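Local coordinates for cobalamin biosynthesis protein CobN (PDB 7C6O) that is the large, catalytic subunit of cobaltochelatase, which probably inserts cobalt into the corrin ring during cobalamin biosynthesis, at residues Pro589-Val592 against Asn593-Gly596; Leu790-Ala793 against Ala794-Ile798; Arg1107-Thr1110 against Leu1111-Thr1115; Glu1199-Arg1203 against Gly1204-Gln1208. One frame throughout, in Å; residues are numbered along the deposited sequence.

Contact 1: residues Pro589-Val592 against Asn593-Gly596; sequences PFLV and NDPG
A type I beta turn from L591 to D594 carries the chain out of strand 586-591, and F590, L591, N593 and D594 pack across it. The amide N of D594 donates to L591 O at 3.2 Å. The bond is fairly straight, 160° at the hydrogen, but the donor stands above the carbonyl plane. L591 turns its branch point to N593: CG lies 3.1 Å from N593 OD1, and both methyls sit beside the same oxygen. This oxygen is buried and has no polar partner in the model. N593 CG stands between its own backbone N and carbonyl carbon (chi1 69°), which brings the amide back over L591. The CD2 methyl of L591 also touches D594 OD2, at 3.6 Å. F590 extends CE1 to D594 O, 3.6 Å away, and its ring plane is 73° from the D594 carboxylate. D594 OD1 has its main partner outside the turn, in a salt bridge to R892. R892 also donates to N593 O, so one arginine grips the last two residues of the turn. D594 is the N-cap residue of helix 595-604, although its side chain makes no capping bond. This is the strand-to-helix turn of a beta-alpha-beta unit, completed by strand 608-612.

Contact 2: residues Leu790-Ala793 against Ala794-Ile798; sequences LRFA and ATEVI
F792 and E796 meet one turn apart on helix 784-801, and their side chains meet through carbon atoms. The E796 CB lies 4.2 Å from the centroid of the F792 ring, an off-centre CH-pi contact. E796 CG comes to 3.7 Å from F792 CE1. With CG of F792 trans to its backbone N (chi1 176°), the ring reaches forward along the helix. The CD2-CE2 flank of the ring meets V797, with F792 CE2 3.7 Å from V797 CG2. F727 adds an edge-to-face ring contact, and V797 also packs on I720 of helix 710-722.

The backbone bonds change spacing here. A794 N, T795 N and E796 N bind the carbonyls four residues back. I798 N instead reaches A793 O, five residues back, at 2.9 Å. F792 O also receives a weak second bond from V797 N, at 3.3 Å. This is a wider pi-type turn at 794-797 within helix 784-801.

T795 OG1 donates to R791 O at 2.9 Å, while T795 N reaches the same oxygen from the opposite face of the carbonyl plane. The carboxylate of E796 leads away from F792, and its OE1 forms a salt bridge with R800.

Contact 3: residues Arg1107-Thr1110 against Leu1111-Thr1115; sequences RTRT and LSEET
T1110 and E1113 face each other in a capping box at the start of helix 1111-1123. Their side chains cross at a slant, and each accepts a hydrogen bond from the other's backbone N-H. T1110 OG1 lies between its own backbone N and carbonyl carbon (chi1 69°), where it accepts from E1113 N at 3.1 Å. In return, E1113 OE1 accepts from T1110 N at 3.0 Å, with the donor above the carboxylate plane. The E1113 chain is extended beyond CG and runs past the threonine hydroxyl, with CG 3.2 Å from T1110 OG1.

R1109 and E1114 form a second pair. The arginine bends at chi3, bringing NH1 within 2.8 Å of E1114 OE1 in a salt bridge. Guanidinium and carboxylate planes are only 16° apart. The oxygen is met on its syn side but out of plane, and the bond is bent. E1114 OE1 also touches R1109 CD, at 3.1 Å.

The strand and helix axes are nearly perpendicular, at 94°. Both pairs therefore span a sharp corner. Outside it, E1113 OE2 pairs with R869, and R1109 NH1 also pairs with D1099. The cap supplies two side-chain acceptors to backbone N-H groups at the helix start. E1114 and D1099 both pair with R1109 NH1, and their negative charge probably offsets the nearby R1107 and R1117 as well as R1109 itself.

Contact 4: residues Glu1199-Arg1203 against Gly1204-Gln1208; sequences EAAGR and GLWAQ
A1200, A1201 and R1203 meet G1204, L1205 and W1206 in the last turn of a helix and the chain just after it. The backbone gives the first shell. W1206 N donates to A1200 O at 3.0 Å, almost straight at 172°. G1204 N donates to A1201 O at 3.1 Å. Both donors stand well above the carbonyl planes they meet.

Small apolar contacts lie beside these bonds. A1200 CB is 4.1 Å from W1206 CB and 4.4 Å from L1205 CB. A1201 CB comes to 4.3 Å from W1206 CE3. W1206 has CG trans to its backbone N (chi1 -174°), and its indole leads away from the helix end to stack on Y1165 of helix 1162-1174. A water bridges the segments, 2.7 Å from A1201 O and 2.8 Å from W1206 O.

Further out, R1203 runs back along the helix to E1199. Its NE donates to E1199 OE1 at 2.7 Å, in the guanidinium plane and on the anti lone pair. W1016 adds a cation-pi contact to R1203, and E1199 also pairs with R1196. D1162 accepts from the backbone N of A1207 and Q1208, fixing the departing chain. G1204 has positive phi (80°), as the glycine of a Schellman motif at a helix C-terminus does.

In the fold
The four contacts follow one another along the chain and none touches another. All lie within the region related to CobN and magnesium chelatase. Contact 1 is the most central, its centre about 8 Å from that of the chain. Contact 4 is the farthest of the four from the middle of the chain, about 37 Å centre to centre. Contacts 1 and 3 both join a strand to a helix, but in different sheets, and their nearest atoms are about 14 Å apart. The nearest atoms of contacts 3 and 4 are about 12 Å apart, and helix 1136-1157 touches side chains of both. Contacts 2 and 4 are the farthest pair, with centres about 51 Å apart. The sodium site at D125 and S127 involves none of their residues.

Contact 1: residues Pro589-Val592 against Asn593-Gly596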
loop_
_atom_site.group_PDB
_atom_site.type_symbol
_atom_site.label_atom_id
_atom_site.label_comp_id
_atom_site.label_asym_id
_atom_site.label_seq_id
_atom_site.Cartn_x
_atom_site.Cartn_y
_atom_site.Cartn_z
ATOM N N PRO A 589 -0.146 14.239 -2.361
ATOM C CA PRO A 589 -1.551 14.019 -2.735
ATOM C C PRO A 589 -1.708 12.669 -3.425
ATOM O O PRO A 589 -0.934 12.319 -4.318
ATOM C CB PRO A 589 -1.854 15.185 -3.681
ATOM C CG PRO A 589 -0.883 16.256 -3.267
ATOM C CD PRO A 589 0.367 15.526 -2.864
ATOM N N PHE A 590 -2.705 11.898 -2.991
ATOM C CA PHE A 590 -2.759 10.499 -3.389
ATOM C C PHE A 590 -4.196 10.009 -3.467
ATOM O O PHE A 590 -5.007 10.303 -2.590
ATOM C CB PHE A 590 -1.966 9.623 -2.414
ATOM C CG PHE A 590 -1.200 8.531 -3.086
ATOM C CD1 PHE A 590 -1.830 7.356 -3.457
ATOM C CD2 PHE A 590 0.145 8.686 -3.365
ATOM C CE1 PHE A 590 -1.128 6.353 -4.089
ATOM C CE2 PHE A 590 0.858 7.686 -3.995
ATOM C CZ PHE A 590 0.224 6.519 -4.356
ATOM N N LEU A 591 -4.496 9.241 -4.511
ATOM C CA LEU A 591 -5.850 8.748 -4.726
ATOM C C LEU A 591 -6.288 7.837 -3.581
ATOM O O LEU A 591 -5.557 6.927 -3.181
ATOM C CB LEU A 591 -5.918 8.004 -6.058
ATOM C CG LEU A 591 -7.263 7.407 -6.462
ATOM C CD1 LEU A 591 -8.343 8.483 -6.546
ATOM C CD2 LEU A 591 -7.129 6.665 -7.786
ATOM N N VAL A 592 -7.502 8.077 -3.072
ATOM C CA VAL A 592 -7.962 7.417 -1.851
ATOM C C VAL A 592 -8.125 5.911 -2.043
ATOM O O VAL A 592 -7.936 5.138 -1.093
ATOM C CB VAL A 592 -9.270 8.070 -1.356
ATOM C CG1 VAL A 592 -10.375 7.946 -2.406
ATOM C CG2 VAL A 592 -9.715 7.461 -0.029
ATOM N N ASN A 593 -8.470 5.454 -3.249
ATOM C CA ASN A 593 -8.711 4.034 -3.468
ATOM C C ASN A 593 -7.490 3.304 -4.021
ATOM O O ASN A 593 -7.630 2.211 -4.577
ATOM C CB ASN A 593 -9.920 3.823 -4.384
ATOM C CG ASN A 593 -9.666 4.271 -5.807
ATOM O OD1 ASN A 593 -9.655 5.465 -6.097
ATOM N ND2 ASN A 593 -9.484 3.314 -6.708
ATOM N N ASP A 594 -6.292 3.869 -3.854
ATOM C CA ASP A 594 -5.036 3.185 -4.166
ATOM C C ASP A 594 -4.206 3.053 -2.890
ATOM O O ASP A 594 -3.121 3.641 -2.776
ATOM C CB ASP A 594 -4.254 3.922 -5.252
ATOM C CG ASP A 594 -4.869 3.757 -6.631
ATOM O OD1 ASP A 594 -5.861 3.007 -6.764
ATOM O OD2 ASP A 594 -4.358 4.377 -7.585
ATOM N N PRO A 595 -4.682 2.270 -1.913
ATOM C CA PRO A 595 -3.987 2.224 -0.613
ATOM C C PRO A 595 -2.583 1.652 -0.680
ATOM O O PRO A 595 -1.692 2.142 0.024
ATOM C CB PRO A 595 -4.911 1.346 0.240
ATOM C CG PRO A 595 -5.661 0.518 -0.746
ATOM C CD PRO A 595 -5.868 1.396 -1.934
ATOM N N GLY A 596 -2.358 0.622 -1.496
ATOM C CA GLY A 596 -1.050 -0.016 -1.516
ATOM C C GLY A 596 0.044 0.913 -2.006
ATOM O O GLY A 596 1.114 1.017 -1.398
#

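Contact 2: residues Leu790-Ala793 against Ala794-Ile798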
loop_
_atom_site.group_PDB
_atom_site.type_symbol
_atom_site.label_atom_id
_atom_site.label_comp_id
_atom_site.label_asym_id
_atom_site.label_seq_id
_atom_site.Cartn_x
_atom_site.Cartn_y
_atom_site.Cartn_z
ATOM N N LEU A 790 -31.694 7.136 1.770
ATOM C CA LEU A 790 -31.632 8.569 1.503
ATOM C C LEU A 790 -31.171 9.337 2.735
ATOM O O LEU A 790 -30.442 10.331 2.621
ATOM C CB LEU A 790 -32.995 9.077 1.033
ATOM C CG LEU A 790 -33.526 8.489 -0.276
ATOM C CD1 LEU A 790 -34.892 9.072 -0.612
ATOM C CD2 LEU A 790 -32.543 8.729 -1.410
ATOM N N ARG A 791 -31.591 8.894 3.923
ATOM C CA ARG A 791 -31.144 9.534 5.155
ATOM C C ARG A 791 -29.656 9.300 5.376
ATOM O O ARG A 791 -28.938 10.200 5.827
ATOM C CB ARG A 791 -31.966 9.013 6.335
ATOM C CG ARG A 791 -32.027 9.942 7.536
ATOM C CD ARG A 791 -33.311 9.719 8.344
ATOM N NE ARG A 791 -33.688 8.308 8.410
ATOM C CZ ARG A 791 -34.810 7.803 7.902
ATOM N NH1 ARG A 791 -35.686 8.596 7.299
ATOM N NH2 ARG A 791 -35.063 6.505 8.008
ATOM N N PHE A 792 -29.177 8.094 5.056
ATOM C CA PHE A 792 -27.747 7.812 5.124
ATOM C C PHE A 792 -26.966 8.707 4.170
ATOM O O PHE A 792 -25.885 9.198 4.512
ATOM C CB PHE A 792 -27.497 6.337 4.808
ATOM C CG PHE A 792 -26.042 5.960 4.747
ATOM C CD1 PHE A 792 -25.298 5.819 5.905
ATOM C CD2 PHE A 792 -25.425 5.727 3.527
ATOM C CE1 PHE A 792 -23.961 5.464 5.849
ATOM C CE2 PHE A 792 -24.091 5.373 3.464
ATOM C CZ PHE A 792 -23.357 5.240 4.626
ATOM N N ALA A 793 -27.503 8.936 2.970
ATOM C CA ALA A 793 -26.843 9.826 2.022
ATOM C C ALA A 793 -26.732 11.240 2.578
ATOM O O ALA A 793 -25.687 11.888 2.448
ATOM C CB ALA A 793 -27.598 9.832 0.694
ATOM N N ALA A 794 -27.799 11.732 3.208
ATOM C CA ALA A 794 -27.789 13.103 3.705
ATOM C C ALA A 794 -26.959 13.239 4.975
ATOM O O ALA A 794 -26.325 14.278 5.189
ATOM C CB ALA A 794 -29.220 13.584 3.949
ATOM N N THR A 795 -26.936 12.207 5.817
ATOM C CA THR A 795 -26.244 12.272 7.097
ATOM C C THR A 795 -24.755 11.966 6.984
ATOM O O THR A 795 -23.940 12.615 7.651
ATOM C CB THR A 795 -26.895 11.305 8.092
ATOM O OG1 THR A 795 -28.278 11.644 8.254
ATOM C CG2 THR A 795 -26.205 11.383 9.439
ATOM N N GLU A 796 -24.374 10.998 6.151
ATOM C CA GLU A 796 -22.990 10.551 6.073
ATOM C C GLU A 796 -22.324 10.866 4.742
ATOM O O GLU A 796 -21.252 11.474 4.725
ATOM C CB GLU A 796 -22.909 9.042 6.347
ATOM C CG GLU A 796 -23.344 8.641 7.741
ATOM C CD GLU A 796 -22.389 9.125 8.817
ATOM O OE1 GLU A 796 -21.237 9.486 8.484
ATOM O OE2 GLU A 796 -22.792 9.141 10.000
ATOM N N VAL A 797 -22.930 10.463 3.622
ATOM C CA VAL A 797 -22.264 10.588 2.325
ATOM C C VAL A 797 -21.987 12.051 2.000
ATOM O O VAL A 797 -20.848 12.439 1.715
ATOM C CB VAL A 797 -23.103 9.919 1.223
ATOM C CG1 VAL A 797 -22.399 10.039 -0.122
ATOM C CG2 VAL A 797 -23.375 8.463 1.567
ATOM N N ILE A 798 -23.027 12.886 2.038
ATOM C CA ILE A 798 -22.870 14.285 1.634
ATOM C C ILE A 798 -21.903 15.046 2.536
ATOM O O ILE A 798 -21.003 15.718 2.007
ATOM C CB ILE A 798 -24.250 14.963 1.533
ATOM C CG1 ILE A 798 -25.057 14.333 0.402
ATOM C CG2 ILE A 798 -24.094 16.465 1.320
ATOM C CD1 ILE A 798 -24.416 14.503 -0.948
#

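Contact 3: residues Arg1107-Thr1110 against Leu1111-Thr1115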
loop_
_atom_site.group_PDB
_atom_site.type_symbol
_atom_site.label_atom_id
_atom_site.label_comp_id
_atom_site.label_asym_id
_atom_site.label_seq_id
_atom_site.Cartn_x
_atom_site.Cartn_y
_atom_site.Cartn_z
ATOM N N ARG A 1107 -18.662 -12.373 -10.162
ATOM C CA ARG A 1107 -18.801 -12.981 -11.476
ATOM C C ARG A 1107 -17.421 -13.227 -12.070
ATOM O O ARG A 1107 -16.452 -12.540 -11.736
ATOM C CB ARG A 1107 -19.621 -12.090 -12.424
ATOM C CG ARG A 1107 -21.071 -11.889 -12.006
ATOM C CD ARG A 1107 -21.562 -10.508 -12.414
ATOM N NE ARG A 1107 -20.892 -9.457 -11.649
ATOM C CZ ARG A 1107 -20.840 -8.178 -12.012
ATOM N NH1 ARG A 1107 -21.415 -7.783 -13.141
ATOM N NH2 ARG A 1107 -20.208 -7.295 -11.248
ATOM N N THR A 1108 -17.343 -14.215 -12.956
ATOM C CA THR A 1108 -16.122 -14.537 -13.678
ATOM C C THR A 1108 -16.387 -14.426 -15.172
ATOM O O THR A 1108 -17.424 -14.883 -15.664
ATOM C CB THR A 1108 -15.624 -15.951 -13.333
ATOM O OG1 THR A 1108 -15.349 -16.031 -11.929
ATOM C CG2 THR A 1108 -14.355 -16.289 -14.107
ATOM N N ARG A 1109 -15.461 -13.798 -15.887
ATOM C CA ARG A 1109 -15.541 -13.730 -17.336
ATOM C C ARG A 1109 -14.147 -13.921 -17.911
ATOM O O ARG A 1109 -13.144 -13.833 -17.198
ATOM C CB ARG A 1109 -16.163 -12.405 -17.806
ATOM C CG ARG A 1109 -15.403 -11.160 -17.400
ATOM C CD ARG A 1109 -16.208 -9.907 -17.749
ATOM N NE ARG A 1109 -17.394 -9.770 -16.908
ATOM C CZ ARG A 1109 -17.463 -8.996 -15.828
ATOM N NH1 ARG A 1109 -16.417 -8.273 -15.452
ATOM N NH2 ARG A 1109 -18.584 -8.942 -15.123
ATOM N N THR A 1110 -14.092 -14.213 -19.207
ATOM C CA THR A 1110 -12.799 -14.367 -19.851
ATOM C C THR A 1110 -12.148 -13.002 -20.055
ATOM O O THR A 1110 -12.803 -11.956 -20.004
ATOM C CB THR A 1110 -12.933 -15.088 -21.195
ATOM O OG1 THR A 1110 -13.619 -14.246 -22.131
ATOM C CG2 THR A 1110 -13.707 -16.394 -21.031
ATOM N N LEU A 1111 -10.831 -13.023 -20.270
ATOM C CA LEU A 1111 -10.110 -11.787 -20.558
ATOM C C LEU A 1111 -10.613 -11.145 -21.846
ATOM O O LEU A 1111 -10.715 -9.917 -21.937
ATOM C CB LEU A 1111 -8.609 -12.066 -20.639
ATOM C CG LEU A 1111 -7.684 -10.894 -20.979
ATOM C CD1 LEU A 1111 -7.883 -9.747 -19.998
ATOM C CD2 LEU A 1111 -6.235 -11.359 -20.981
ATOM N N SER A 1112 -10.935 -11.958 -22.854
ATOM C CA SER A 1112 -11.489 -11.405 -24.088
ATOM C C SER A 1112 -12.820 -10.709 -23.832
ATOM O O SER A 1112 -13.077 -9.626 -24.372
ATOM C CB SER A 1112 -11.657 -12.504 -25.135
ATOM O OG SER A 1112 -12.320 -11.995 -26.280
ATOM N N GLU A 1113 -13.677 -11.318 -23.005
ATOM C CA GLU A 1113 -14.958 -10.703 -22.665
ATOM C C GLU A 1113 -14.762 -9.394 -21.914
ATOM O O GLU A 1113 -15.440 -8.400 -22.198
ATOM C CB GLU A 1113 -15.804 -11.674 -21.834
ATOM C CG GLU A 1113 -16.399 -12.826 -22.635
ATOM C CD GLU A 1113 -17.037 -13.892 -21.757
ATOM O OE1 GLU A 1113 -16.773 -13.912 -20.535
ATOM O OE2 GLU A 1113 -17.804 -14.719 -22.293
ATOM N N GLU A 1114 -13.847 -9.373 -20.944
ATOM C CA GLU A 1114 -13.621 -8.151 -20.179
ATOM C C GLU A 1114 -13.019 -7.057 -21.052
ATOM O O GLU A 1114 -13.342 -5.875 -20.883
ATOM C CB GLU A 1114 -12.725 -8.445 -18.974
ATOM C CG GLU A 1114 -12.357 -7.216 -18.138
ATOM C CD GLU A 1114 -13.513 -6.665 -17.320
ATOM O OE1 GLU A 1114 -14.622 -7.236 -17.367
ATOM O OE2 GLU A 1114 -13.310 -5.651 -16.619
ATOM N N THR A 1115 -12.149 -7.428 -21.996
ATOM C CA THR A 1115 -11.538 -6.431 -22.870
ATOM C C THR A 1115 -12.586 -5.758 -23.750
ATOM O O THR A 1115 -12.628 -4.526 -23.852
ATOM C CB THR A 1115 -10.445 -7.072 -23.727
ATOM O OG1 THR A 1115 -9.440 -7.644 -22.877
ATOM C CG2 THR A 1115 -9.799 -6.024 -24.633
#

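Contact 4: residues Glu1199-Arg1203 against Gly1204-Gln1208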
loop_
_atom_site.group_PDB
_atom_site.type_symbol
_atom_site.label_atom_id
_atom_site.label_comp_id
_atom_site.label_asym_id
_atom_site.label_seq_id
_atom_site.Cartn_x
_atom_site.Cartn_y
_atom_site.Cartn_z
ATOM N N GLU A 1199 2.967 0.406 -34.722
ATOM C CA GLU A 1199 3.742 -0.722 -34.209
ATOM C C GLU A 1199 2.899 -1.992 -34.154
ATOM O O GLU A 1199 3.393 -3.083 -34.463
ATOM C CB GLU A 1199 4.314 -0.406 -32.824
ATOM C CG GLU A 1199 5.078 -1.582 -32.211
ATOM C CD GLU A 1199 5.564 -1.321 -30.794
ATOM O OE1 GLU A 1199 6.217 -2.222 -30.225
ATOM O OE2 GLU A 1199 5.296 -0.228 -30.251
ATOM N N ALA A 1200 1.626 -1.872 -33.766
ATOM C CA ALA A 1200 0.753 -3.042 -33.754
ATOM C C ALA A 1200 0.601 -3.623 -35.154
ATOM O O ALA A 1200 0.581 -4.847 -35.328
ATOM C CB ALA A 1200 -0.612 -2.678 -33.170
ATOM N N ALA A 1201 0.500 -2.760 -36.166
ATOM C CA ALA A 1201 0.462 -3.247 -37.541
ATOM C C ALA A 1201 1.796 -3.864 -37.942
ATOM O O ALA A 1201 1.830 -4.912 -38.597
ATOM C CB ALA A 1201 0.083 -2.113 -38.492
ATOM N N GLY A 1202 2.906 -3.233 -37.552
ATOM C CA GLY A 1202 4.212 -3.769 -37.903
ATOM C C GLY A 1202 4.461 -5.146 -37.315
ATOM O O GLY A 1202 5.049 -6.013 -37.966
ATOM N N ARG A 1203 4.009 -5.369 -36.080
ATOM C CA ARG A 1203 4.187 -6.659 -35.427
ATOM C C ARG A 1203 3.148 -7.690 -35.843
ATOM O O ARG A 1203 3.279 -8.860 -35.471
ATOM C CB ARG A 1203 4.145 -6.492 -33.905
ATOM C CG ARG A 1203 5.242 -5.607 -33.335
ATOM C CD ARG A 1203 5.197 -5.584 -31.811
ATOM N NE ARG A 1203 6.262 -4.759 -31.247
ATOM C CZ ARG A 1203 7.471 -5.214 -30.937
ATOM N NH1 ARG A 1203 7.770 -6.492 -31.135
ATOM N NH2 ARG A 1203 8.384 -4.394 -30.432
ATOM N N GLY A 1204 2.123 -7.295 -36.593
ATOM C CA GLY A 1204 1.062 -8.215 -36.938
ATOM C C GLY A 1204 0.027 -8.437 -35.856
ATOM O O GLY A 1204 -0.877 -9.261 -36.047
ATOM N N LEU A 1205 0.141 -7.750 -34.714
ATOM C CA LEU A 1205 -0.926 -7.786 -33.719
ATOM C C LEU A 1205 -2.215 -7.219 -34.297
ATOM O O LEU A 1205 -3.312 -7.705 -33.999
ATOM C CB LEU A 1205 -0.501 -7.008 -32.474
ATOM C CG LEU A 1205 0.714 -7.575 -31.739
ATOM C CD1 LEU A 1205 1.255 -6.563 -30.735
ATOM C CD2 LEU A 1205 0.342 -8.874 -31.049
ATOM N N TRP A 1206 -2.091 -6.170 -35.106
ATOM C CA TRP A 1206 -3.146 -5.697 -35.997
ATOM C C TRP A 1206 -2.882 -6.366 -37.339
ATOM O O TRP A 1206 -1.980 -5.964 -38.079
ATOM C CB TRP A 1206 -3.108 -4.177 -36.083
ATOM C CG TRP A 1206 -4.217 -3.540 -36.847
ATOM C CD1 TRP A 1206 -5.263 -4.159 -37.464
ATOM C CD2 TRP A 1206 -4.388 -2.138 -37.071
ATOM N NE1 TRP A 1206 -6.076 -3.225 -38.062
ATOM C CE2 TRP A 1206 -5.558 -1.976 -37.835
ATOM C CE3 TRP A 1206 -3.662 -1.001 -36.696
ATOM C CZ2 TRP A 1206 -6.022 -0.725 -38.231
ATOM C CZ3 TRP A 1206 -4.122 0.241 -37.093
ATOM C CH2 TRP A 1206 -5.290 0.369 -37.853
ATOM N N ALA A 1207 -3.663 -7.403 -37.654
ATOM C CA ALA A 1207 -3.260 -8.352 -38.688
ATOM C C ALA A 1207 -3.445 -7.798 -40.096
ATOM O O ALA A 1207 -2.558 -7.946 -40.944
ATOM C CB ALA A 1207 -4.036 -9.662 -38.529
ATOM N N GLN A 1208 -4.592 -7.179 -40.374
ATOM C CA GLN A 1208 -4.950 -6.752 -41.727
ATOM C C GLN A 1208 -5.448 -5.311 -41.727
ATOM O O GLN A 1208 -6.626 -5.047 -41.999
ATOM C CB GLN A 1208 -6.005 -7.684 -42.323
ATOM C CG GLN A 1208 -5.504 -9.085 -42.600
ATOM C CD GLN A 1208 -6.568 -9.958 -43.229
ATOM O OE1 GLN A 1208 -7.661 -10.117 -42.684
ATOM N NE2 GLN A 1208 -6.258 -10.520 -44.392
HETATM O O HOH W 1 -0.043 -6.161 -40.041
#